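Bifunctional pinoresinol-lariciresinol reductase 1 (Thuja plicata, PDB 1QYD) catalyses the NADPH-dependent, enantioselective two-step reduction of pinoresinol to lariciresinol and then secoisolariciresinol in plant lignan biosynthesis. Local coordinates at residues A[119-130]-A[270-281]. Numbering follows the deposited sequence.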
loop_
_atom_site.group_PDB
_atom_site.type_symbol
_atom_site.label_atom_id
_atom_site.label_comp_id
_atom_site.label_asym_id
_atom_site.label_seq_id
_atom_site.Cartn_x
_atom_site.Cartn_y
_atom_site.Cartn_z
ATOM N N MET A 119 11.750 14.951 -0.928
ATOM C CA MET A 119 12.366 14.888 -2.245
ATOM C C MET A 119 11.790 15.501 -3.525
ATOM O O MET A 119 12.558 15.774 -4.462
ATOM C CB MET A 119 12.632 13.448 -2.613
ATOM C CG MET A 119 13.656 12.745 -1.757
ATOM S SD MET A 119 14.245 11.239 -2.574
ATOM C CE MET A 119 15.879 11.821 -2.903
ATOM N N ASP A 120 10.463 15.678 -3.591
ATOM C CA ASP A 120 9.661 16.175 -4.716
ATOM C C ASP A 120 9.322 15.101 -5.758
ATOM O O ASP A 120 10.048 14.881 -6.734
ATOM C CB ASP A 120 10.333 17.362 -5.446
ATOM C CG ASP A 120 9.476 18.079 -6.493
ATOM O OD1 ASP A 120 9.776 19.216 -6.833
ATOM O OD2 ASP A 120 8.507 17.538 -6.998
ATOM N N PRO A 121 8.111 14.518 -5.631
ATOM C CA PRO A 121 7.639 13.394 -6.409
ATOM C C PRO A 121 7.645 13.471 -7.918
ATOM O O PRO A 121 8.003 12.485 -8.567
ATOM C CB PRO A 121 6.267 13.147 -5.854
ATOM C CG PRO A 121 5.853 14.475 -5.320
ATOM C CD PRO A 121 7.116 14.848 -4.611
ATOM N N ASP A 122 7.259 14.584 -8.527
ATOM C CA ASP A 122 7.281 14.559 -9.971
ATOM C C ASP A 122 8.531 15.168 -10.583
ATOM O O ASP A 122 8.537 15.591 -11.743
ATOM C CB ASP A 122 6.008 15.224 -10.492
ATOM C CG ASP A 122 5.731 16.630 -10.047
ATOM O OD1 ASP A 122 4.556 16.949 -9.943
ATOM O OD2 ASP A 122 6.656 17.404 -9.819
ATOM N N ILE A 123 9.589 15.229 -9.739
ATOM C CA ILE A 123 10.933 15.548 -10.211
ATOM C C ILE A 123 11.485 14.141 -10.350
ATOM O O ILE A 123 11.994 13.455 -9.454
ATOM C CB ILE A 123 11.748 16.403 -9.190
ATOM C CG1 ILE A 123 11.544 17.880 -9.553
ATOM C CG2 ILE A 123 13.253 16.088 -9.211
ATOM C CD1 ILE A 123 12.136 18.394 -10.893
ATOM N N MET A 124 11.133 13.789 -11.597
ATOM C CA MET A 124 11.338 12.527 -12.271
ATOM C C MET A 124 10.861 11.295 -11.509
ATOM O O MET A 124 9.957 10.570 -11.930
ATOM C CB MET A 124 12.835 12.344 -12.616
ATOM C CG MET A 124 13.523 13.246 -13.614
ATOM S SD MET A 124 12.596 13.308 -15.172
ATOM C CE MET A 124 12.029 14.992 -15.152
ATOM N N GLU A 125 11.514 11.143 -10.346
ATOM C CA GLU A 125 11.568 9.965 -9.508
ATOM C C GLU A 125 11.261 8.642 -10.250
ATOM O O GLU A 125 10.195 8.017 -10.301
ATOM C CB GLU A 125 10.673 10.221 -8.290
ATOM C CG GLU A 125 11.058 11.449 -7.424
ATOM C CD GLU A 125 12.438 11.661 -6.767
ATOM O OE1 GLU A 125 13.322 10.801 -6.758
ATOM O OE2 GLU A 125 12.627 12.748 -6.224
ATOM N N HIS A 126 12.380 8.510 -10.991
ATOM C CA HIS A 126 12.984 7.497 -11.872
ATOM C C HIS A 126 13.581 6.371 -11.027
ATOM O O HIS A 126 14.313 5.506 -11.503
ATOM C CB HIS A 126 14.109 8.178 -12.656
ATOM C CG HIS A 126 14.900 9.089 -11.693
ATOM N ND1 HIS A 126 14.615 10.359 -11.440
ATOM C CD2 HIS A 126 15.925 8.736 -10.841
ATOM C CE1 HIS A 126 15.396 10.770 -10.479
ATOM N NE2 HIS A 126 16.188 9.794 -10.115
ATOM N N ALA A 127 13.312 6.543 -9.730
ATOM C CA ALA A 127 13.757 5.830 -8.564
ATOM C C ALA A 127 13.655 4.334 -8.525
ATOM O O ALA A 127 12.750 3.717 -9.092
ATOM C CB ALA A 127 13.002 6.374 -7.385
ATOM N N LEU A 128 14.646 3.803 -7.800
ATOM C CA LEU A 128 14.769 2.379 -7.541
ATOM C C LEU A 128 13.581 2.035 -6.646
ATOM O O LEU A 128 13.185 2.830 -5.792
ATOM C CB LEU A 128 16.067 2.050 -6.779
ATOM C CG LEU A 128 17.471 2.486 -7.241
ATOM C CD1 LEU A 128 18.369 2.647 -6.009
ATOM C CD2 LEU A 128 18.030 1.494 -8.252
ATOM N N GLN A 129 12.985 0.859 -6.840
ATOM C CA GLN A 129 11.852 0.374 -6.057
ATOM C C GLN A 129 12.382 -0.197 -4.720
ATOM O O GLN A 129 13.610 -0.388 -4.649
ATOM C CB GLN A 129 11.115 -0.704 -6.899
ATOM C CG GLN A 129 10.860 -0.445 -8.411
ATOM C CD GLN A 129 12.109 -0.359 -9.319
ATOM O OE1 GLN A 129 12.973 -1.251 -9.357
ATOM N NE2 GLN A 129 12.255 0.748 -10.061
ATOM N N PRO A 130 11.627 -0.490 -3.609
ATOM C CA PRO A 130 10.183 -0.326 -3.381
ATOM C C PRO A 130 9.730 1.085 -3.097
ATOM O O PRO A 130 8.655 1.464 -3.566
ATOM C CB PRO A 130 9.834 -1.205 -2.213
ATOM C CG PRO A 130 11.024 -2.089 -2.020
ATOM C CD PRO A 130 12.154 -1.163 -2.423
ATOM N N CYS A 270 17.610 3.309 -1.018
ATOM C CA CYS A 270 16.982 3.659 -2.304
ATOM C C CYS A 270 15.914 4.695 -2.090
ATOM O O CYS A 270 14.720 4.584 -2.366
ATOM C CB CYS A 270 16.325 2.476 -3.080
ATOM S SG CYS A 270 14.792 1.704 -2.519
ATOM N N HIS A 271 16.526 5.759 -1.600
ATOM C CA HIS A 271 15.922 6.993 -1.145
ATOM C C HIS A 271 17.216 7.575 -0.638
ATOM O O HIS A 271 17.733 8.538 -1.175
ATOM C CB HIS A 271 14.889 6.644 -0.066
ATOM C CG HIS A 271 14.660 7.584 1.096
ATOM N ND1 HIS A 271 14.617 7.193 2.361
ATOM C CD2 HIS A 271 14.440 8.935 1.035
ATOM C CE1 HIS A 271 14.371 8.269 3.066
ATOM N NE2 HIS A 271 14.265 9.315 2.270
ATOM N N LEU A 272 17.820 6.907 0.334
ATOM C CA LEU A 272 19.151 7.232 0.799
ATOM C C LEU A 272 20.134 7.007 -0.337
ATOM O O LEU A 272 21.245 7.531 -0.353
ATOM C CB LEU A 272 19.435 6.329 1.943
ATOM C CG LEU A 272 20.704 6.414 2.705
ATOM C CD1 LEU A 272 20.805 7.712 3.456
ATOM C CD2 LEU A 272 20.705 5.264 3.681
ATOM N N TYR A 273 19.701 6.181 -1.287
ATOM C CA TYR A 273 20.458 5.905 -2.474
ATOM C C TYR A 273 20.054 6.864 -3.594
ATOM O O TYR A 273 20.798 7.030 -4.552
ATOM C CB TYR A 273 20.246 4.410 -2.804
ATOM C CG TYR A 273 21.034 3.461 -1.856
ATOM C CD1 TYR A 273 22.007 2.592 -2.383
ATOM C CD2 TYR A 273 20.862 3.467 -0.459
ATOM C CE1 TYR A 273 22.783 1.765 -1.559
ATOM C CE2 TYR A 273 21.638 2.646 0.377
ATOM C CZ TYR A 273 22.598 1.799 -0.178
ATOM O OH TYR A 273 23.394 1.004 0.638
ATOM N N GLN A 274 18.921 7.574 -3.515
ATOM C CA GLN A 274 18.567 8.602 -4.489
ATOM C C GLN A 274 19.182 9.906 -4.014
ATOM O O GLN A 274 19.577 10.711 -4.844
ATOM C CB GLN A 274 17.074 8.808 -4.571
ATOM C CG GLN A 274 16.186 7.566 -4.564
ATOM C CD GLN A 274 16.116 6.675 -5.796
ATOM O OE1 GLN A 274 16.373 7.056 -6.944
ATOM N NE2 GLN A 274 15.703 5.435 -5.565
ATOM N N ILE A 275 19.226 10.170 -2.693
ATOM C CA ILE A 275 19.917 11.295 -2.038
ATOM C C ILE A 275 21.466 11.330 -2.288
ATOM O O ILE A 275 22.030 12.307 -2.806
ATOM C CB ILE A 275 19.663 11.239 -0.485
ATOM C CG1 ILE A 275 18.221 11.398 -0.147
ATOM C CG2 ILE A 275 20.331 12.399 0.216
ATOM C CD1 ILE A 275 17.986 11.184 1.367
ATOM N N PHE A 276 22.196 10.261 -1.909
ATOM C CA PHE A 276 23.657 10.228 -1.997
ATOM C C PHE A 276 24.197 9.231 -3.042
ATOM O O PHE A 276 24.985 8.349 -2.679
ATOM C CB PHE A 276 24.275 9.881 -0.591
ATOM C CG PHE A 276 23.757 10.601 0.663
ATOM C CD1 PHE A 276 24.152 11.899 0.946
ATOM C CD2 PHE A 276 22.872 9.943 1.535
ATOM C CE1 PHE A 276 23.671 12.538 2.091
ATOM C CE2 PHE A 276 22.385 10.581 2.683
ATOM C CZ PHE A 276 22.789 11.885 2.963
ATOM N N PHE A 277 23.782 9.320 -4.328
ATOM C CA PHE A 277 24.270 8.524 -5.463
ATOM C C PHE A 277 23.811 9.037 -6.822
ATOM O O PHE A 277 24.636 9.125 -7.745
ATOM C CB PHE A 277 23.822 7.079 -5.477
ATOM C CG PHE A 277 24.671 6.129 -4.665
ATOM C CD1 PHE A 277 24.088 5.431 -3.594
ATOM C CD2 PHE A 277 26.030 5.971 -4.969
ATOM C CE1 PHE A 277 24.864 4.580 -2.820
ATOM C CE2 PHE A 277 26.796 5.109 -4.183
ATOM C CZ PHE A 277 26.216 4.418 -3.113
ATOM N N ARG A 278 22.479 9.240 -6.982
ATOM C CA ARG A 278 21.856 9.812 -8.177
ATOM C C ARG A 278 21.572 11.288 -7.896
ATOM O O ARG A 278 21.178 12.061 -8.774
ATOM C CB ARG A 278 20.531 9.097 -8.542
ATOM C CG ARG A 278 20.570 7.980 -9.610
ATOM C CD ARG A 278 21.471 6.754 -9.295
ATOM N NE ARG A 278 21.136 6.107 -8.027
ATOM C CZ ARG A 278 21.409 4.837 -7.667
ATOM N NH1 ARG A 278 22.053 3.962 -8.452
ATOM N NH2 ARG A 278 20.995 4.440 -6.455
ATOM N N GLY A 279 21.773 11.694 -6.637
ATOM C CA GLY A 279 21.733 13.084 -6.212
ATOM C C GLY A 279 20.470 13.891 -6.415
ATOM O O GLY A 279 20.597 15.090 -6.628
ATOM N N ASP A 280 19.270 13.306 -6.296
ATOM C CA ASP A 280 18.003 14.031 -6.425
ATOM C C ASP A 280 17.669 15.161 -5.438
ATOM O O ASP A 280 16.495 15.520 -5.289
ATOM C CB ASP A 280 16.855 13.026 -6.397
ATOM C CG ASP A 280 16.897 12.016 -7.520
ATOM O OD1 ASP A 280 16.555 10.852 -7.282
ATOM O OD2 ASP A 280 17.251 12.409 -8.630
ATOM N N LEU A 281 18.623 15.790 -4.755
ATOM C CA LEU A 281 18.272 16.909 -3.909
ATOM C C LEU A 281 18.618 18.268 -4.511
ATOM O O LEU A 281 17.895 19.260 -4.360
ATOM C CB LEU A 281 18.958 16.708 -2.545
ATOM C CG LEU A 281 18.053 15.998 -1.514
ATOM C CD1 LEU A 281 18.000 14.537 -1.787
ATOM C CD2 LEU A 281 18.602 16.108 -0.138
#
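The backbones of the irregular loop 119-130 and of 270-281, whose short helix 272-275 follows His271 as its N-cap, come nearest at Met119-Leu281, Ala127-Gln274 and Leu128-Cys270; the CA atoms of Leu128 and Cys270 lie 5.8 Å apart. Between Met119 and Ala127 the loop bulges away through a type I turn from Asp120 to Ile123. At the Met119 end, the chain of that residue bends at chi3 (111°) and sets its methyl among Gln274, Ile275, Asp280 and Leu281. There CE of Met119 stands 3.6 Å from CG1 of Ile275 and the same distance from CD1 of Leu281, while SD faces the edge of the His271 ring. In the middle, the carboxylate of Asp280 meets the edge of the His126 imidazole, their planes 65° apart, and NE2 of His126 gives OD1 of Asp280 a weak, bent hydrogen bond of 3.0 Å. The same OD1 is 3.3 Å from OE1 of Glu125, a close pair of acceptors that a proton or a charged His126 would probably ease. Farther along, the side-chain amide of Gln274 lies against Ala127 and the start of Leu128, with its CD 3.5 Å from CB of Ala127. With an alanine at Gln274, CB of Ala127 and the start of Leu128 would probably lose this packing, leaving a gap between loop and helix. CD1 of Leu128 touches CB of Cys270 (3.6 Å) and lies beside NH2 of Arg278, which is tied back to the carbonyl of Tyr273. The contact thus joins the loop after strand 111-113 of the Rossmann-type NADP-binding fold, in an NmrA-type reductase, to the segment carrying His271, the inferred substrate-binding residue.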